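Side-chain contacts in BepE protein (Bartonella henselae str. Houston-1, PDB 4YK3), which is an effector translocated by the VirB type IV secretion system, its BID domain, the part described, probably serving as the signal for secretion: residues D26-N31 and T121-N126; Q60-K65 and D114-A119. All coordinates share one frame; numbering follows the deposited sequence.

Interaction 1. Residues D26-N31 and T121-N126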
ATOM      1  N   ASP A  26       2.727 -11.317 -11.751  1.00 63.87           N
ATOM      2  CA  ASP A  26       3.742 -10.781 -12.639  1.00 71.22           C
ATOM      3  C   ASP A  26       3.163  -9.648 -13.499  1.00 71.36           C
ATOM      4  O   ASP A  26       3.781  -8.588 -13.623  1.00 76.82           O
ATOM      5  CB  ASP A  26       4.318 -11.886 -13.519  1.00 84.72           C
ATOM      6  CG  ASP A  26       5.754 -11.627 -13.901  1.00 98.77           C
ATOM      7  OD1 ASP A  26       5.998 -10.720 -14.723  1.00101.41           O
ATOM      8  OD2 ASP A  26       6.645 -12.318 -13.358  1.00108.45           O
ATOM      9  N   ARG A  27       1.981  -9.864 -14.080  1.00 60.59           N
ATOM     10  CA  ARG A  27       1.297  -8.811 -14.842  1.00 58.11           C
ATOM     11  C   ARG A  27       0.981  -7.604 -13.965  1.00 55.14           C
ATOM     12  O   ARG A  27       1.236  -6.460 -14.337  1.00 59.07           O
ATOM     13  CB  ARG A  27       0.000  -9.336 -15.469  1.00 52.41           C
ATOM     14  N   MET A  28       0.444  -7.862 -12.782  1.00 56.07           N
ATOM     15  CA  MET A  28       0.021  -6.775 -11.904  1.00 60.63           C
ATOM     16  C   MET A  28       1.183  -5.907 -11.424  1.00 66.27           C
ATOM     17  O   MET A  28       0.970  -4.782 -10.986  1.00 68.49           O
ATOM     18  CB  MET A  28      -0.742  -7.333 -10.710  1.00 52.47           C
ATOM     19  CG  MET A  28      -2.019  -8.056 -11.112  1.00 52.96           C
ATOM     20  SD  MET A  28      -3.158  -8.199  -9.729  1.00 63.24           S
ATOM     21  CE  MET A  28      -2.199  -9.229  -8.609  1.00 61.46           C
ATOM     22  N   GLN A  29       2.406  -6.420 -11.519  1.00 73.49           N
ATOM     23  CA  GLN A  29       3.586  -5.645 -11.141  1.00 73.11           C
ATOM     24  C   GLN A  29       3.721  -4.390 -12.003  1.00 67.80           C
ATOM     25  O   GLN A  29       4.130  -3.342 -11.522  1.00 67.34           O
ATOM     26  CB  GLN A  29       4.847  -6.501 -11.256  1.00 79.19           C
ATOM     27  N   HIS A  30       3.352  -4.501 -13.273  1.00 65.68           N
ATOM     28  CA  HIS A  30       3.494  -3.399 -14.218  1.00 63.53           C
ATOM     29  C   HIS A  30       2.229  -2.560 -14.364  1.00 64.25           C
ATOM     30  O   HIS A  30       2.250  -1.520 -15.023  1.00 69.29           O
ATOM     31  CB  HIS A  30       3.906  -3.937 -15.584  1.00 62.04           C
ATOM     32  CG  HIS A  30       5.011  -4.940 -15.517  1.00 76.72           C
ATOM     33  ND1 HIS A  30       6.264  -4.634 -15.030  1.00 85.67           N
ATOM     34  CD2 HIS A  30       5.048  -6.249 -15.858  1.00 85.61           C
ATOM     35  CE1 HIS A  30       7.028  -5.711 -15.081  1.00 93.41           C
ATOM     36  NE2 HIS A  30       6.315  -6.704 -15.581  1.00 93.57           N
ATOM     37  N   ASN A  31       1.129  -3.018 -13.774  1.00 51.22           N
ATOM     38  CA  ASN A  31      -0.120  -2.273 -13.852  1.00 50.57           C
ATOM     39  C   ASN A  31       0.114  -0.845 -13.370  1.00 55.38           C
ATOM     40  O   ASN A  31       0.664  -0.637 -12.284  1.00 56.84           O
ATOM     41  CB  ASN A  31      -1.207  -2.956 -13.020  1.00 50.25           C
ATOM     42  CG  ASN A  31      -2.549  -2.250 -13.109  1.00 56.13           C
ATOM     43  OD1 ASN A  31      -2.747  -1.195 -12.504  1.00 58.76           O
ATOM     44  ND2 ASN A  31      -3.486  -2.841 -13.858  1.00 46.82           N
ATOM     45  N   THR A 121      -6.813  -5.801  -6.278  1.00 44.39           N
ATOM     46  CA  THR A 121      -7.997  -6.637  -6.399  1.00 45.54           C
ATOM     47  C   THR A 121      -8.695  -6.382  -7.739  1.00 43.66           C
ATOM     48  O   THR A 121      -9.106  -7.308  -8.424  1.00 39.94           O
ATOM     49  CB  THR A 121      -8.968  -6.380  -5.224  1.00 50.84           C
ATOM     50  OG1 THR A 121      -8.417  -6.961  -4.033  1.00 48.60           O
ATOM     51  CG2 THR A 121     -10.352  -6.985  -5.506  1.00 49.17           C
ATOM     52  N   GLN A 122      -8.783  -5.117  -8.123  1.00 49.19           N
ATOM     53  CA  GLN A 122      -9.451  -4.739  -9.366  1.00 52.09           C
ATOM     54  C   GLN A 122      -8.676  -5.244 -10.579  1.00 52.68           C
ATOM     55  O   GLN A 122      -9.259  -5.565 -11.609  1.00 48.73           O
ATOM     56  CB  GLN A 122      -9.616  -3.222  -9.399  1.00 54.27           C
ATOM     57  CG  GLN A 122     -10.187  -2.613 -10.648  1.00 62.70           C
ATOM     58  CD  GLN A 122     -10.323  -1.100 -10.504  1.00 71.00           C
ATOM     59  OE1 GLN A 122     -11.431  -0.563 -10.535  1.00 80.92           O
ATOM     60  NE2 GLN A 122      -9.193  -0.411 -10.316  1.00 65.39           N
ATOM     61  N   ALA A 123      -7.356  -5.346 -10.448  1.00 53.41           N
ATOM     62  CA  ALA A 123      -6.532  -5.776 -11.574  1.00 50.69           C
ATOM     63  C   ALA A 123      -6.634  -7.276 -11.757  1.00 49.74           C
ATOM     64  O   ALA A 123      -6.705  -7.758 -12.888  1.00 50.51           O
ATOM     65  CB  ALA A 123      -5.076  -5.364 -11.377  1.00 48.33           C
ATOM     66  N   GLN A 124      -6.631  -8.006 -10.639  1.00 48.94           N
ATOM     67  CA  GLN A 124      -6.739  -9.464 -10.669  1.00 51.20           C
ATOM     68  C   GLN A 124      -8.037  -9.867 -11.338  1.00 48.57           C
ATOM     69  O   GLN A 124      -8.081 -10.797 -12.138  1.00 47.38           O
ATOM     70  CB  GLN A 124      -6.687 -10.067  -9.260  1.00 50.77           C
ATOM     71  CG  GLN A 124      -6.866 -11.591  -9.271  1.00 56.18           C
ATOM     72  CD  GLN A 124      -7.034 -12.198  -7.886  1.00 60.60           C
ATOM     73  OE1 GLN A 124      -7.801 -11.699  -7.059  1.00 59.55           O
ATOM     74  NE2 GLN A 124      -6.303 -13.282  -7.627  1.00 64.40           N
ATOM     75  N   GLU A 125      -9.100  -9.147 -10.999  1.00 46.96           N
ATOM     76  CA  GLU A 125     -10.401  -9.439 -11.550  1.00 49.50           C
ATOM     77  C   GLU A 125     -10.398  -9.209 -13.053  1.00 49.79           C
ATOM     78  O   GLU A 125     -10.874 -10.056 -13.802  1.00 53.08           O
ATOM     79  CB  GLU A 125     -11.480  -8.589 -10.877  1.00 51.54           C
ATOM     80  N   ASN A 126      -9.858  -8.082 -13.517  1.00 46.25           N
ATOM     81  CA  ASN A 126     -10.047  -7.787 -14.930  1.00 58.28           C
ATOM     82  C   ASN A 126      -9.075  -8.618 -15.782  1.00 60.14           C
ATOM     83  O   ASN A 126      -9.328  -8.849 -16.974  1.00 65.58           O
ATOM     84  CB  ASN A 126      -9.963  -6.268 -15.219  1.00 52.79           C
ATOM     85  CG  ASN A 126      -8.564  -5.698 -15.151  1.00 54.38           C
ATOM     86  OD1 ASN A 126      -7.613  -6.271 -15.666  1.00 62.02           O
ATOM     87  ND2 ASN A 126      -8.445  -4.521 -14.547  1.00 48.12           N
TER

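Interaction 2. Residues Q60-K65 and D114-A119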
ATOM      1  N   GLN A  60       4.072  -6.584  -1.618  1.00 54.04           N
ATOM      2  CA  GLN A  60       4.450  -7.643  -2.550  1.00 58.18           C
ATOM      3  C   GLN A  60       3.626  -8.880  -2.254  1.00 60.66           C
ATOM      4  O   GLN A  60       3.173  -9.567  -3.168  1.00 59.40           O
ATOM      5  CB  GLN A  60       5.943  -7.971  -2.469  1.00 67.13           C
ATOM      6  CG  GLN A  60       6.852  -6.899  -3.056  1.00 79.46           C
ATOM      7  CD  GLN A  60       6.582  -6.647  -4.529  1.00 93.47           C
ATOM      8  OE1 GLN A  60       6.730  -7.545  -5.364  1.00100.67           O
ATOM      9  NE2 GLN A  60       6.171  -5.424  -4.855  1.00 92.31           N
ATOM     10  N   GLU A  61       3.407  -9.152  -0.974  1.00 59.66           N
ATOM     11  CA  GLU A  61       2.653 -10.337  -0.584  1.00 58.15           C
ATOM     12  C   GLU A  61       1.220 -10.250  -1.073  1.00 60.81           C
ATOM     13  O   GLU A  61       0.635 -11.249  -1.495  1.00 59.34           O
ATOM     14  CB  GLU A  61       2.694 -10.531   0.931  1.00 59.88           C
ATOM     15  CG  GLU A  61       3.987 -11.202   1.385  1.00 69.45           C
ATOM     16  CD  GLU A  61       4.259 -11.059   2.874  1.00 74.80           C
ATOM     17  OE1 GLU A  61       3.416 -10.475   3.596  1.00 72.47           O
ATOM     18  OE2 GLU A  61       5.325 -11.536   3.315  1.00 79.77           O
ATOM     19  N   VAL A  62       0.664  -9.044  -1.050  1.00 53.62           N
ATOM     20  CA  VAL A  62      -0.694  -8.851  -1.510  1.00 53.15           C
ATOM     21  C   VAL A  62      -0.817  -9.146  -3.015  1.00 58.15           C
ATOM     22  O   VAL A  62      -1.809  -9.719  -3.440  1.00 56.34           O
ATOM     23  CB  VAL A  62      -1.178  -7.447  -1.155  1.00 51.08           C
ATOM     24  CG1 VAL A  62      -2.482  -7.125  -1.865  1.00 50.78           C
ATOM     25  CG2 VAL A  62      -1.346  -7.338   0.360  1.00 49.50           C
ATOM     26  N   LEU A  63       0.190  -8.796  -3.811  1.00 55.46           N
ATOM     27  CA  LEU A  63       0.170  -9.168  -5.230  1.00 60.39           C
ATOM     28  C   LEU A  63      -0.025 -10.670  -5.405  1.00 61.99           C
ATOM     29  O   LEU A  63      -0.813 -11.091  -6.243  1.00 62.63           O
ATOM     30  CB  LEU A  63       1.449  -8.726  -5.950  1.00 64.15           C
ATOM     31  CG  LEU A  63       1.587  -7.231  -6.243  1.00 66.37           C
ATOM     32  CD1 LEU A  63       2.764  -6.956  -7.167  1.00 65.09           C
ATOM     33  CD2 LEU A  63       0.295  -6.693  -6.849  1.00 66.00           C
ATOM     34  N   GLN A  64       0.665 -11.475  -4.600  1.00 61.83           N
ATOM     35  CA  GLN A  64       0.539 -12.927  -4.707  1.00 64.86           C
ATOM     36  C   GLN A  64      -0.815 -13.422  -4.215  1.00 64.48           C
ATOM     37  O   GLN A  64      -1.322 -14.418  -4.714  1.00 72.65           O
ATOM     38  CB  GLN A  64       1.665 -13.635  -3.938  1.00 66.79           C
ATOM     39  CG  GLN A  64       3.070 -13.343  -4.464  1.00 68.63           C
ATOM     40  CD  GLN A  64       3.249 -13.684  -5.947  1.00 79.14           C
ATOM     41  OE1 GLN A  64       2.523 -14.510  -6.507  1.00 81.71           O
ATOM     42  NE2 GLN A  64       4.220 -13.044  -6.584  1.00 74.30           N
ATOM     43  N   LYS A  65      -1.402 -12.733  -3.240  1.00 65.87           N
ATOM     44  CA  LYS A  65      -2.723 -13.115  -2.740  1.00 67.26           C
ATOM     45  C   LYS A  65      -3.577 -11.890  -2.427  1.00 60.07           C
ATOM     46  O   LYS A  65      -3.649 -11.441  -1.287  1.00 58.82           O
ATOM     47  CB  LYS A  65      -2.598 -14.009  -1.500  1.00 71.44           C
ATOM     48  CG  LYS A  65      -3.922 -14.627  -1.056  1.00 81.02           C
ATOM     49  CD  LYS A  65      -3.746 -15.675   0.042  1.00 87.98           C
ATOM     50  CE  LYS A  65      -2.885 -16.844  -0.416  1.00 94.65           C
ATOM     51  NZ  LYS A  65      -2.674 -17.858   0.660  1.00 98.96           N
ATOM     52  N   ASP A 114      -5.573   1.799   0.850  1.00 38.80           N
ATOM     53  CA  ASP A 114      -6.869   1.412   0.309  1.00 45.46           C
ATOM     54  C   ASP A 114      -6.834   1.414  -1.211  1.00 41.45           C
ATOM     55  O   ASP A 114      -7.326   0.494  -1.849  1.00 50.21           O
ATOM     56  CB  ASP A 114      -7.969   2.360   0.787  1.00 47.98           C
ATOM     57  CG  ASP A 114      -8.389   2.084   2.201  1.00 65.79           C
ATOM     58  OD1 ASP A 114      -7.550   1.569   2.966  1.00 67.76           O
ATOM     59  OD2 ASP A 114      -9.550   2.389   2.556  1.00 80.53           O
ATOM     60  N   GLY A 115      -6.269   2.476  -1.776  1.00 37.69           N
ATOM     61  CA  GLY A 115      -6.104   2.593  -3.216  1.00 40.63           C
ATOM     62  C   GLY A 115      -5.263   1.459  -3.789  1.00 40.06           C
ATOM     63  O   GLY A 115      -5.642   0.848  -4.794  1.00 39.96           O
ATOM     64  N   TYR A 116      -4.134   1.164  -3.139  1.00 35.72           N
ATOM     65  CA  TYR A 116      -3.282   0.060  -3.571  1.00 37.75           C
ATOM     66  C   TYR A 116      -4.014  -1.284  -3.572  1.00 39.85           C
ATOM     67  O   TYR A 116      -3.998  -2.006  -4.575  1.00 37.42           O
ATOM     68  CB  TYR A 116      -2.031  -0.060  -2.680  1.00 31.84           C
ATOM     69  CG  TYR A 116      -1.174  -1.243  -3.070  1.00 33.74           C
ATOM     70  CD1 TYR A 116      -0.327  -1.183  -4.182  1.00 37.14           C
ATOM     71  CD2 TYR A 116      -1.228  -2.428  -2.355  1.00 37.28           C
ATOM     72  CE1 TYR A 116       0.456  -2.277  -4.554  1.00 41.07           C
ATOM     73  CE2 TYR A 116      -0.463  -3.534  -2.728  1.00 36.72           C
ATOM     74  CZ  TYR A 116       0.376  -3.450  -3.818  1.00 38.12           C
ATOM     75  OH  TYR A 116       1.133  -4.541  -4.170  1.00 42.62           O
ATOM     76  N   THR A 117      -4.630  -1.636  -2.445  1.00 38.17           N
ATOM     77  CA  THR A 117      -5.197  -2.974  -2.308  1.00 40.05           C
ATOM     78  C   THR A 117      -6.454  -3.124  -3.183  1.00 42.54           C
ATOM     79  O   THR A 117      -6.711  -4.197  -3.731  1.00 46.76           O
ATOM     80  CB  THR A 117      -5.512  -3.321  -0.827  1.00 37.14           C
ATOM     81  OG1 THR A 117      -6.401  -2.345  -0.274  1.00 43.39           O
ATOM     82  CG2 THR A 117      -4.226  -3.343  -0.005  1.00 39.23           C
ATOM     83  N   SER A 118      -7.220  -2.050  -3.339  1.00 37.73           N
ATOM     84  CA  SER A 118      -8.350  -2.087  -4.267  1.00 43.38           C
ATOM     85  C   SER A 118      -7.873  -2.211  -5.718  1.00 48.40           C
ATOM     86  O   SER A 118      -8.473  -2.934  -6.517  1.00 54.58           O
ATOM     87  CB  SER A 118      -9.220  -0.843  -4.112  1.00 49.46           C
ATOM     88  OG  SER A 118      -9.713  -0.751  -2.789  1.00 59.65           O
ATOM     89  N   ALA A 119      -6.794  -1.513  -6.064  1.00 42.86           N
ATOM     90  CA  ALA A 119      -6.286  -1.580  -7.433  1.00 45.21           C
ATOM     91  C   ALA A 119      -5.766  -2.983  -7.741  1.00 45.37           C
ATOM     92  O   ALA A 119      -5.962  -3.494  -8.843  1.00 42.29           O
ATOM     93  CB  ALA A 119      -5.205  -0.554  -7.658  1.00 36.64           C
TER

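Interaction 1. Residues D26-N31 and T121-N126
M28 of helix 21-30 and N31, the N-cap of helix 32-49, close over A123 on the long helix 97-129, at one end of the four-helix bundle of the BID domain. The methyl CB of A123 sits between two side chains that differ in character: M28 SD lies 3.8 Å from A123 CB, and N31 ND2 approaches that same CB to 3.9 Å. The sulfur also runs against the helix backbone, 3.6 Å from Q124 N, and reaches the base of the Q124 side chain at CB, so that M28 bridges two consecutive residues of the long helix. In the chain that brings SD there, CG of M28 lies anti to the carbonyl carbon (chi1 -62°); the bend at chi3 (-63°) turns only CE, which points away from A123 and towards L63 O of helix 56-64. V120 and I127 of the long helix add to the apolar surroundings of this thioether. With a residue as small as alanine at the point of nearest approach, the backbones come close, M28 CA and A123 CA being 6.6 Å apart.

Outside this first shell, the N31 amide is held by a helix-capping hydrogen bond. With CG anti to the backbone N (chi1 -178°), the amide reaches towards the long helix; OD1 accepts from V34 N at the start of helix 32-49, whereas ND2 rests by van der Waals contact on the methyl group of A123.

Interaction 2. Residues Q60-K65 and D114-A119
Helices 56-64 and 97-129 of the BID domain, a four-helix bundle topped with a hook, run side by side here in nearly the same direction, and the ring of Y116 spans the gap between them. Their local axes lie 10.6 Å apart at closest approach and cross at -25°, a separation wide enough for an aromatic side chain to reach from one helix to the other. Y116 has CG anti to its own N (chi1 177°), which carries the ring towards helix 56-64, where the phenol oxygen meets L63. The branch point of L63 bears the closest contact, CG lying 3.4 Å from Y116 OH, and the methyl CD2 of L63 follows at 3.5 Å from that oxygen; the two side chains cross at about a right angle. V62 meets the ring obliquely further back, with its CG1 4.2 Å from Y116 CE2.

This is core packing of a helical bundle, with a buried hydroxyl among apolar groups. Its polar need is met by M59 O, to which Y116 OH is hydrogen-bonded one turn before L63. V34, Y37 and Q38 of helix 32-49 also pack on Y116, while V62 touches L72 of helix 69-78. Within the long helix, S118 OG bonds back to D114 O at 2.9 Å, on the opposite face of that carbonyl from the backbone donor S118 N.

In the fold
Helix 97-129 is common to both contacts, presenting residues 114-119 to interaction 2 and, after the single residue V120, residues 121-126 to interaction 1; the two centres are about 9 Å apart. Along the chain the order is 26-31, 60-65, 114-119, 121-126, so the loop spanned by interaction 2 falls within that of interaction 1. The contacts adjoin: M28 CE approaches L63 O to 3.3 Å, and V120, between the two segments of the long helix, touches M28, V62 and L63. Interaction 2 lies nearer the chain centre, interaction 1 towards one end. Together they join helices 21-30 and 56-64 to the long helix in one continuous core.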